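Local structure of De novo designed protein CA01 (Synthetic construct, 5E6G) at residues E101-K106 / F130-A135; E109-L114 / E122-Q127. The protein has no known natural function, being a computationally designed, all-helical protein made by a design strategy inspired by evolution. One frame throughout, in Å; residues are numbered along the deposited sequence.

Contact 1: E101-K106 / F130-A135; sequences ELFRAK and FYPAQA
Lys106 lays its aliphatic chain across one face of the Tyr131 ring, the two side chains meeting at about a right angle. CG stands anti to the backbone N (chi1 -178°), and a bend at chi2 (60°) then carries the rest of the chain over the ring. Lys106 CD makes a CH-pi contact, 4.1 Å from the Tyr131 centroid, and Lys106 NZ lies 4.5 Å from that centroid, 25° off the normal, in a cation-pi interaction. Shortened to an alanine, this position is likely to leave the Tyr131 face without its aliphatic cover and its cation, and the phenol freer to turn. The C-terminal segment after helix 121-130 folds back on helix 97-115 through a type I beta turn from Tyr131 to Gln134, which brings Pro132 against that helix. The remaining contacts are apolar. Pro132 CG comes within 3.5 Å of Phe103 CA, so the proline ring touches the helix backbone itself, while Pro132 CB meets Leu102 CB at 3.7 Å. Phe103 CB reaches Pro132 CG at 4.0 Å, and the Phe103 side chain also touches Ala66, Ala87, Leu91 and Leu128. Tyr99, one turn before Phe103 on the same helix, also touches Pro132.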
ATOM      1  N   GLU A 101       8.097   5.932   5.843  1.00 22.30           N
ATOM      2  CA  GLU A 101       9.472   5.519   5.579  1.00 28.74           C
ATOM      3  C   GLU A 101       9.583   4.006   5.423  1.00 20.91           C
ATOM      4  O   GLU A 101      10.353   3.521   4.591  1.00 27.40           O
ATOM      5  CB  GLU A 101      10.408   6.002   6.689  1.00 34.61           C
ATOM      6  CG  GLU A 101      10.674   7.505   6.673  1.00 53.21           C
ATOM      7  CD  GLU A 101      11.072   8.024   5.300  1.00 53.71           C
ATOM      8  OE1 GLU A 101      11.985   7.437   4.681  1.00 44.36           O
ATOM      9  OE2 GLU A 101      10.461   9.012   4.837  1.00 35.24           O
ATOM     10  N   LEU A 102       8.821   3.262   6.219  1.00 26.34           N
ATOM     11  CA  LEU A 102       8.762   1.813   6.074  1.00 22.58           C
ATOM     12  C   LEU A 102       8.165   1.461   4.719  1.00 27.49           C
ATOM     13  O   LEU A 102       8.640   0.560   4.025  1.00 25.48           O
ATOM     14  CB  LEU A 102       7.934   1.182   7.194  1.00 28.45           C
ATOM     15  CG  LEU A 102       8.560   1.139   8.588  1.00 37.65           C
ATOM     16  CD1 LEU A 102       7.549   0.613   9.595  1.00 37.07           C
ATOM     17  CD2 LEU A 102       9.816   0.284   8.596  1.00 23.54           C
ATOM     18  N   PHE A 103       7.112   2.187   4.359  1.00 22.46           N
ATOM     19  CA  PHE A 103       6.463   2.039   3.065  1.00 17.13           C
ATOM     20  C   PHE A 103       7.464   2.307   1.940  1.00 19.61           C
ATOM     21  O   PHE A 103       7.538   1.556   0.970  1.00 12.75           O
ATOM     22  CB  PHE A 103       5.265   2.993   2.975  1.00 18.54           C
ATOM     23  CG  PHE A 103       4.492   2.898   1.689  1.00 19.73           C
ATOM     24  CD1 PHE A 103       3.418   2.030   1.573  1.00 20.32           C
ATOM     25  CD2 PHE A 103       4.825   3.695   0.604  1.00 22.85           C
ATOM     26  CE1 PHE A 103       2.698   1.951   0.395  1.00 21.77           C
ATOM     27  CE2 PHE A 103       4.108   3.619  -0.574  1.00 18.91           C
ATOM     28  CZ  PHE A 103       3.044   2.744  -0.681  1.00 21.96           C
ATOM     29  N   ARG A 104       8.248   3.371   2.091  1.00 20.92           N
ATOM     30  CA  ARG A 104       9.211   3.769   1.066  1.00 23.56           C
ATOM     31  C   ARG A 104      10.329   2.743   0.902  1.00 22.17           C
ATOM     32  O   ARG A 104      10.634   2.317  -0.213  1.00 24.96           O
ATOM     33  CB  ARG A 104       9.819   5.132   1.402  1.00 18.95           C
ATOM     34  CG  ARG A 104      10.627   5.741   0.264  1.00 25.81           C
ATOM     35  CD  ARG A 104      11.580   6.816   0.761  1.00 23.94           C
ATOM     36  NE  ARG A 104      10.883   7.918   1.417  1.00 28.84           N
ATOM     37  CZ  ARG A 104      10.319   8.938   0.777  1.00 32.22           C
ATOM     38  NH1 ARG A 104      10.354   9.004  -0.548  1.00 27.57           N
ATOM     39  NH2 ARG A 104       9.711   9.895   1.464  1.00 47.65           N
ATOM     40  N   ALA A 105      10.942   2.360   2.018  1.00 23.20           N
ATOM     41  CA  ALA A 105      12.070   1.434   1.996  1.00 26.85           C
ATOM     42  C   ALA A 105      11.650   0.070   1.457  1.00 27.70           C
ATOM     43  O   ALA A 105      12.354  -0.528   0.643  1.00 27.01           O
ATOM     44  CB  ALA A 105      12.665   1.295   3.389  1.00 24.40           C
ATOM     45  N   LYS A 106      10.500  -0.416   1.911  1.00 26.34           N
ATOM     46  CA  LYS A 106       9.976  -1.693   1.442  1.00 26.76           C
ATOM     47  C   LYS A 106       9.581  -1.610  -0.028  1.00 26.06           C
ATOM     48  O   LYS A 106       9.819  -2.541  -0.800  1.00 23.28           O
ATOM     49  CB  LYS A 106       8.775  -2.124   2.285  1.00 25.82           C
ATOM     50  CG  LYS A 106       8.188  -3.476   1.895  1.00 31.92           C
ATOM     51  CD  LYS A 106       9.210  -4.595   2.037  1.00 27.81           C
ATOM     52  CE  LYS A 106       8.580  -5.956   1.792  1.00 32.15           C
ATOM     53  NZ  LYS A 106       9.520  -7.072   2.096  1.00 49.26           N
ATOM     54  N   PHE A 130       0.974  -3.996   3.550  1.00 25.35           N
ATOM     55  CA  PHE A 130       0.860  -4.662   4.849  1.00 18.50           C
ATOM     56  C   PHE A 130       2.159  -4.718   5.649  1.00 23.76           C
ATOM     57  O   PHE A 130       2.120  -4.749   6.878  1.00 24.19           O
ATOM     58  CB  PHE A 130       0.321  -6.082   4.660  1.00 22.21           C
ATOM     59  CG  PHE A 130      -1.159  -6.133   4.401  1.00 22.50           C
ATOM     60  CD1 PHE A 130      -2.057  -6.070   5.452  1.00 33.46           C
ATOM     61  CD2 PHE A 130      -1.651  -6.239   3.111  1.00 20.03           C
ATOM     62  CE1 PHE A 130      -3.418  -6.115   5.222  1.00 39.48           C
ATOM     63  CE2 PHE A 130      -3.011  -6.285   2.875  1.00 26.25           C
ATOM     64  CZ  PHE A 130      -3.895  -6.222   3.931  1.00 34.03           C
ATOM     65  N   TYR A 131       3.304  -4.735   4.971  1.00 23.36           N
ATOM     66  CA  TYR A 131       4.586  -4.807   5.677  1.00 18.33           C
ATOM     67  C   TYR A 131       4.803  -3.587   6.577  1.00 25.48           C
ATOM     68  O   TYR A 131       5.236  -3.737   7.722  1.00 22.46           O
ATOM     69  CB  TYR A 131       5.752  -4.950   4.688  1.00 24.44           C
ATOM     70  CG  TYR A 131       7.106  -5.012   5.359  1.00 20.57           C
ATOM     71  CD1 TYR A 131       7.669  -6.231   5.713  1.00 29.77           C
ATOM     72  CD2 TYR A 131       7.816  -3.855   5.649  1.00 23.55           C
ATOM     73  CE1 TYR A 131       8.901  -6.297   6.331  1.00 29.13           C
ATOM     74  CE2 TYR A 131       9.049  -3.909   6.268  1.00 33.91           C
ATOM     75  CZ  TYR A 131       9.587  -5.132   6.607  1.00 39.78           C
ATOM     76  OH  TYR A 131      10.816  -5.188   7.222  1.00 43.23           O
ATOM     77  N   PRO A 132       4.501  -2.377   6.074  1.00 32.95           N
ATOM     78  CA  PRO A 132       4.648  -1.205   6.945  1.00 26.21           C
ATOM     79  C   PRO A 132       3.508  -1.087   7.958  1.00 18.24           C
ATOM     80  O   PRO A 132       3.608  -0.301   8.899  1.00 27.75           O
ATOM     81  CB  PRO A 132       4.629  -0.023   5.959  1.00 24.83           C
ATOM     82  CG  PRO A 132       4.734  -0.628   4.587  1.00 30.41           C
ATOM     83  CD  PRO A 132       4.130  -1.980   4.708  1.00 20.90           C
ATOM     84  N   ALA A 133       2.445  -1.865   7.767  1.00 26.99           N
ATOM     85  CA  ALA A 133       1.289  -1.824   8.663  1.00 27.75           C
ATOM     86  C   ALA A 133       1.544  -2.605   9.948  1.00 32.79           C
ATOM     87  O   ALA A 133       0.734  -2.580  10.874  1.00 35.57           O
ATOM     88  CB  ALA A 133       0.057  -2.372   7.957  1.00 20.17           C
ATOM     89  N   GLN A 134       2.674  -3.296  10.002  1.00 25.47           N
ATOM     90  CA  GLN A 134       3.012  -4.112  11.156  1.00 36.98           C
ATOM     91  C   GLN A 134       3.332  -3.240  12.366  1.00 45.40           C
ATOM     92  O   GLN A 134       3.618  -2.051  12.228  1.00 48.42           O
ATOM     93  CB  GLN A 134       4.187  -5.029  10.821  1.00 35.71           C
ATOM     94  CG  GLN A 134       3.878  -5.991   9.686  1.00 29.33           C
ATOM     95  CD  GLN A 134       5.060  -6.847   9.298  1.00 38.30           C
ATOM     96  OE1 GLN A 134       6.166  -6.352   9.086  1.00 36.26           O
ATOM     97  NE2 GLN A 134       4.831  -8.148   9.206  1.00 40.28           N
ATOM     98  N   ALA A 135       3.278  -3.842  13.550  1.00 47.65           N
ATOM     99  CA  ALA A 135       3.443  -3.110  14.801  1.00 48.48           C
ATOM    100  C   ALA A 135       4.915  -3.022  15.190  1.00 46.69           C
ATOM    101  O   ALA A 135       5.594  -4.040  15.316  1.00 69.78           O
ATOM    102  CB  ALA A 135       2.638  -3.775  15.912  1.00 38.10           C
TER

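Contact 2: E109-L114 / E122-Q127; sequences ELVKRL and EEFARQ
Leu110 O accepts the backbone N-H of Leu114 at 2.7 Å and also faces the edge of the Phe124 ring, close to its plane, with Phe124 CD2 3.7 Å away. The edge of the Phe124 ring thus lies against the backbone of the opposing helix: Val111 N is also at the ring edge, and Leu110 CB touches Phe124 CE2 at 3.6 Å. Phe124 CG stands anti to the backbone N (chi1 179°), which points the ring at the facing helix. Leu114 comes from another side, its CD2 over one face of the Phe124 ring, 4.2 Å from the centroid, in a CH-pi contact. Beyond this ring Leu110 reaches on with both methyls, CD1 lying 3.6 Å from Phe124 O and CD2 3.3 Å from Gln127 OE1, its side chain passing that of Gln127 at a slant. The segments belong to an antiparallel helical hairpin, their axes 10.3 Å apart at 172°, with Val119 of the connecting loop touching Leu114. Phe124 further packs on Ile30, Ile80 and Val84, so its side chain also meets helices 24-50 and 80-93. Since no hydrogen bond or salt bridge joins the two segments, their pairing rests on apolar packing round the Phe124 ring, with the Gln127 side chain beside Leu110.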
ATOM      1  N   GLU A 109      12.461  -1.902  -2.263  1.00 31.43           N
ATOM      2  CA  GLU A 109      12.894  -3.292  -2.243  1.00 28.90           C
ATOM      3  C   GLU A 109      11.973  -4.145  -3.110  1.00 28.34           C
ATOM      4  O   GLU A 109      12.430  -5.032  -3.829  1.00 25.89           O
ATOM      5  CB  GLU A 109      12.919  -3.815  -0.803  1.00 34.01           C
ATOM      6  CG  GLU A 109      13.740  -5.080  -0.604  1.00 64.44           C
ATOM      7  CD  GLU A 109      14.018  -5.379   0.861  1.00 78.48           C
ATOM      8  OE1 GLU A 109      14.016  -4.436   1.682  1.00 75.19           O
ATOM      9  OE2 GLU A 109      14.240  -6.562   1.191  1.00 76.23           O
ATOM     10  N   LEU A 110      10.675  -3.861  -3.044  1.00 26.17           N
ATOM     11  CA  LEU A 110       9.682  -4.609  -3.810  1.00 26.09           C
ATOM     12  C   LEU A 110       9.781  -4.330  -5.307  1.00 25.52           C
ATOM     13  O   LEU A 110       9.532  -5.217  -6.120  1.00 26.51           O
ATOM     14  CB  LEU A 110       8.270  -4.280  -3.320  1.00 32.39           C
ATOM     15  CG  LEU A 110       7.842  -4.889  -1.984  1.00 34.18           C
ATOM     16  CD1 LEU A 110       6.496  -4.325  -1.555  1.00 25.22           C
ATOM     17  CD2 LEU A 110       7.775  -6.408  -2.068  1.00 41.18           C
ATOM     18  N   VAL A 111      10.125  -3.096  -5.668  1.00 28.45           N
ATOM     19  CA  VAL A 111      10.320  -2.732  -7.068  1.00 27.21           C
ATOM     20  C   VAL A 111      11.428  -3.589  -7.671  1.00 37.53           C
ATOM     21  O   VAL A 111      11.271  -4.150  -8.757  1.00 34.06           O
ATOM     22  CB  VAL A 111      10.669  -1.231  -7.220  1.00 28.15           C
ATOM     23  CG1 VAL A 111      11.260  -0.934  -8.602  1.00 25.38           C
ATOM     24  CG2 VAL A 111       9.436  -0.374  -6.977  1.00 19.33           C
ATOM     25  N   LYS A 112      12.545  -3.677  -6.954  1.00 35.18           N
ATOM     26  CA  LYS A 112      13.661  -4.532  -7.339  1.00 33.47           C
ATOM     27  C   LYS A 112      13.211  -5.962  -7.599  1.00 45.28           C
ATOM     28  O   LYS A 112      13.520  -6.543  -8.638  1.00 39.60           O
ATOM     29  CB  LYS A 112      14.727  -4.529  -6.244  1.00 44.01           C
ATOM     30  CG  LYS A 112      15.656  -3.328  -6.254  1.00 42.83           C
ATOM     31  CD  LYS A 112      16.129  -2.964  -4.844  1.00 54.40           C
ATOM     32  CE  LYS A 112      16.530  -4.186  -4.018  1.00 58.30           C
ATOM     33  NZ  LYS A 112      17.040  -3.805  -2.670  1.00 63.14           N
ATOM     34  N   ARG A 113      12.480  -6.526  -6.646  1.00 45.74           N
ATOM     35  CA  ARG A 113      12.042  -7.912  -6.736  1.00 45.49           C
ATOM     36  C   ARG A 113      10.944  -8.083  -7.778  1.00 44.35           C
ATOM     37  O   ARG A 113      10.756  -9.170  -8.323  1.00 46.12           O
ATOM     38  CB  ARG A 113      11.559  -8.402  -5.370  1.00 34.72           C
ATOM     39  CG  ARG A 113      12.696  -8.793  -4.441  1.00 42.40           C
ATOM     40  CD  ARG A 113      12.199  -9.156  -3.052  1.00 63.89           C
ATOM     41  NE  ARG A 113      11.239 -10.256  -3.074  1.00 72.39           N
ATOM     42  CZ  ARG A 113      11.564 -11.535  -3.242  1.00 65.64           C
ATOM     43  NH1 ARG A 113      12.830 -11.891  -3.416  1.00 72.14           N
ATOM     44  NH2 ARG A 113      10.617 -12.463  -3.244  1.00 65.25           N
ATOM     45  N   LEU A 114      10.225  -7.002  -8.058  1.00 45.18           N
ATOM     46  CA  LEU A 114       9.155  -7.036  -9.042  1.00 36.97           C
ATOM     47  C   LEU A 114       9.710  -7.119 -10.461  1.00 47.41           C
ATOM     48  O   LEU A 114       9.247  -7.919 -11.273  1.00 48.50           O
ATOM     49  CB  LEU A 114       8.266  -5.799  -8.905  1.00 31.67           C
ATOM     50  CG  LEU A 114       7.090  -5.730  -9.881  1.00 41.24           C
ATOM     51  CD1 LEU A 114       6.092  -6.822  -9.559  1.00 43.02           C
ATOM     52  CD2 LEU A 114       6.427  -4.360  -9.847  1.00 45.69           C
ATOM     53  N   GLU A 122       0.246  -9.023  -7.440  1.00 46.49           N
ATOM     54  CA  GLU A 122      -0.533  -9.209  -6.222  1.00 39.79           C
ATOM     55  C   GLU A 122       0.372  -9.204  -4.998  1.00 32.12           C
ATOM     56  O   GLU A 122       0.091  -8.519  -4.017  1.00 35.11           O
ATOM     57  CB  GLU A 122      -1.327 -10.515  -6.281  1.00 47.76           C
ATOM     58  CG  GLU A 122      -2.263 -10.716  -5.097  1.00 53.54           C
ATOM     59  CD  GLU A 122      -3.096 -11.977  -5.215  1.00 69.85           C
ATOM     60  OE1 GLU A 122      -2.929 -12.713  -6.211  1.00 69.29           O
ATOM     61  OE2 GLU A 122      -3.919 -12.232  -4.311  1.00 87.80           O
ATOM     62  N   GLU A 123       1.457  -9.974  -5.060  1.00 34.21           N
ATOM     63  CA  GLU A 123       2.445 -10.012  -3.984  1.00 37.59           C
ATOM     64  C   GLU A 123       2.997  -8.622  -3.702  1.00 38.50           C
ATOM     65  O   GLU A 123       3.117  -8.211  -2.547  1.00 34.14           O
ATOM     66  CB  GLU A 123       3.595 -10.955  -4.337  1.00 39.61           C
ATOM     67  CG  GLU A 123       3.236 -12.431  -4.306  1.00 54.50           C
ATOM     68  CD  GLU A 123       4.404 -13.317  -4.696  1.00 61.36           C
ATOM     69  OE1 GLU A 123       4.688 -13.436  -5.907  1.00 51.80           O
ATOM     70  OE2 GLU A 123       5.045 -13.891  -3.790  1.00 56.65           O
ATOM     71  N   PHE A 124       3.341  -7.909  -4.771  1.00 38.20           N
ATOM     72  CA  PHE A 124       3.835  -6.542  -4.671  1.00 34.59           C
ATOM     73  C   PHE A 124       2.849  -5.671  -3.903  1.00 29.32           C
ATOM     74  O   PHE A 124       3.227  -4.970  -2.966  1.00 31.77           O
ATOM     75  CB  PHE A 124       4.080  -5.961  -6.068  1.00 33.13           C
ATOM     76  CG  PHE A 124       4.569  -4.540  -6.059  1.00 32.39           C
ATOM     77  CD1 PHE A 124       3.674  -3.485  -6.000  1.00 28.10           C
ATOM     78  CD2 PHE A 124       5.924  -4.260  -6.119  1.00 31.53           C
ATOM     79  CE1 PHE A 124       4.123  -2.178  -5.992  1.00 29.77           C
ATOM     80  CE2 PHE A 124       6.379  -2.954  -6.113  1.00 18.72           C
ATOM     81  CZ  PHE A 124       5.477  -1.912  -6.050  1.00 24.36           C
ATOM     82  N   ALA A 125       1.584  -5.728  -4.301  1.00 27.38           N
ATOM     83  CA  ALA A 125       0.549  -4.908  -3.684  1.00 27.36           C
ATOM     84  C   ALA A 125       0.387  -5.227  -2.201  1.00 34.79           C
ATOM     85  O   ALA A 125       0.343  -4.323  -1.369  1.00 24.10           O
ATOM     86  CB  ALA A 125      -0.774  -5.096  -4.412  1.00 36.72           C
ATOM     87  N   ARG A 126       0.302  -6.512  -1.874  1.00 33.37           N
ATOM     88  CA  ARG A 126       0.066  -6.934  -0.497  1.00 26.14           C
ATOM     89  C   ARG A 126       1.220  -6.557   0.423  1.00 25.01           C
ATOM     90  O   ARG A 126       1.016  -5.938   1.466  1.00 29.88           O
ATOM     91  CB  ARG A 126      -0.177  -8.441  -0.435  1.00 29.27           C
ATOM     92  CG  ARG A 126      -1.467  -8.868  -1.102  1.00 44.47           C
ATOM     93  CD  ARG A 126      -1.941 -10.222  -0.616  1.00 49.37           C
ATOM     94  NE  ARG A 126      -3.283 -10.516  -1.110  1.00 60.60           N
ATOM     95  CZ  ARG A 126      -4.400 -10.027  -0.579  1.00 67.48           C
ATOM     96  NH1 ARG A 126      -4.345  -9.216   0.471  1.00 66.86           N
ATOM     97  NH2 ARG A 126      -5.575 -10.349  -1.098  1.00 61.82           N
ATOM     98  N   GLN A 127       2.434  -6.926   0.031  1.00 25.62           N
ATOM     99  CA  GLN A 127       3.609  -6.660   0.851  1.00 25.40           C
ATOM    100  C   GLN A 127       3.887  -5.165   0.985  1.00 33.32           C
ATOM    101  O   GLN A 127       4.393  -4.710   2.011  1.00 20.37           O
ATOM    102  CB  GLN A 127       4.828  -7.375   0.267  1.00 28.67           C
ATOM    103  CG  GLN A 127       4.752  -8.887   0.409  1.00 31.13           C
ATOM    104  CD  GLN A 127       5.924  -9.599  -0.228  1.00 31.39           C
ATOM    105  OE1 GLN A 127       7.044  -9.090  -0.242  1.00 39.69           O
ATOM    106  NE2 GLN A 127       5.669 -10.786  -0.767  1.00 36.36           N
TER

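Overall arrangement
Both contacts use helix 97-115 and illustrate how one helix can be anchored at successive levels. Contact 2 pairs it with helix 121-130 mainly through apolar side chains, and contact 1, some 12 Å away between centres, holds the tail that follows that same partner. They meet where Pro132 CD packs on Gln127 O and Lys106 NZ lies near Gln127 OE1. Each is partly buried, but contact 2 has none of its touching residues exposed, whereas contact 1 ranges from the buried Phe103 and Pro132 out to the exposed Leu102 and Tyr131. The Phe124 ring meets aliphatic carbon and backbone in contact 2, while the Tyr131 ring meets a lysine chain and its charge in contact 1.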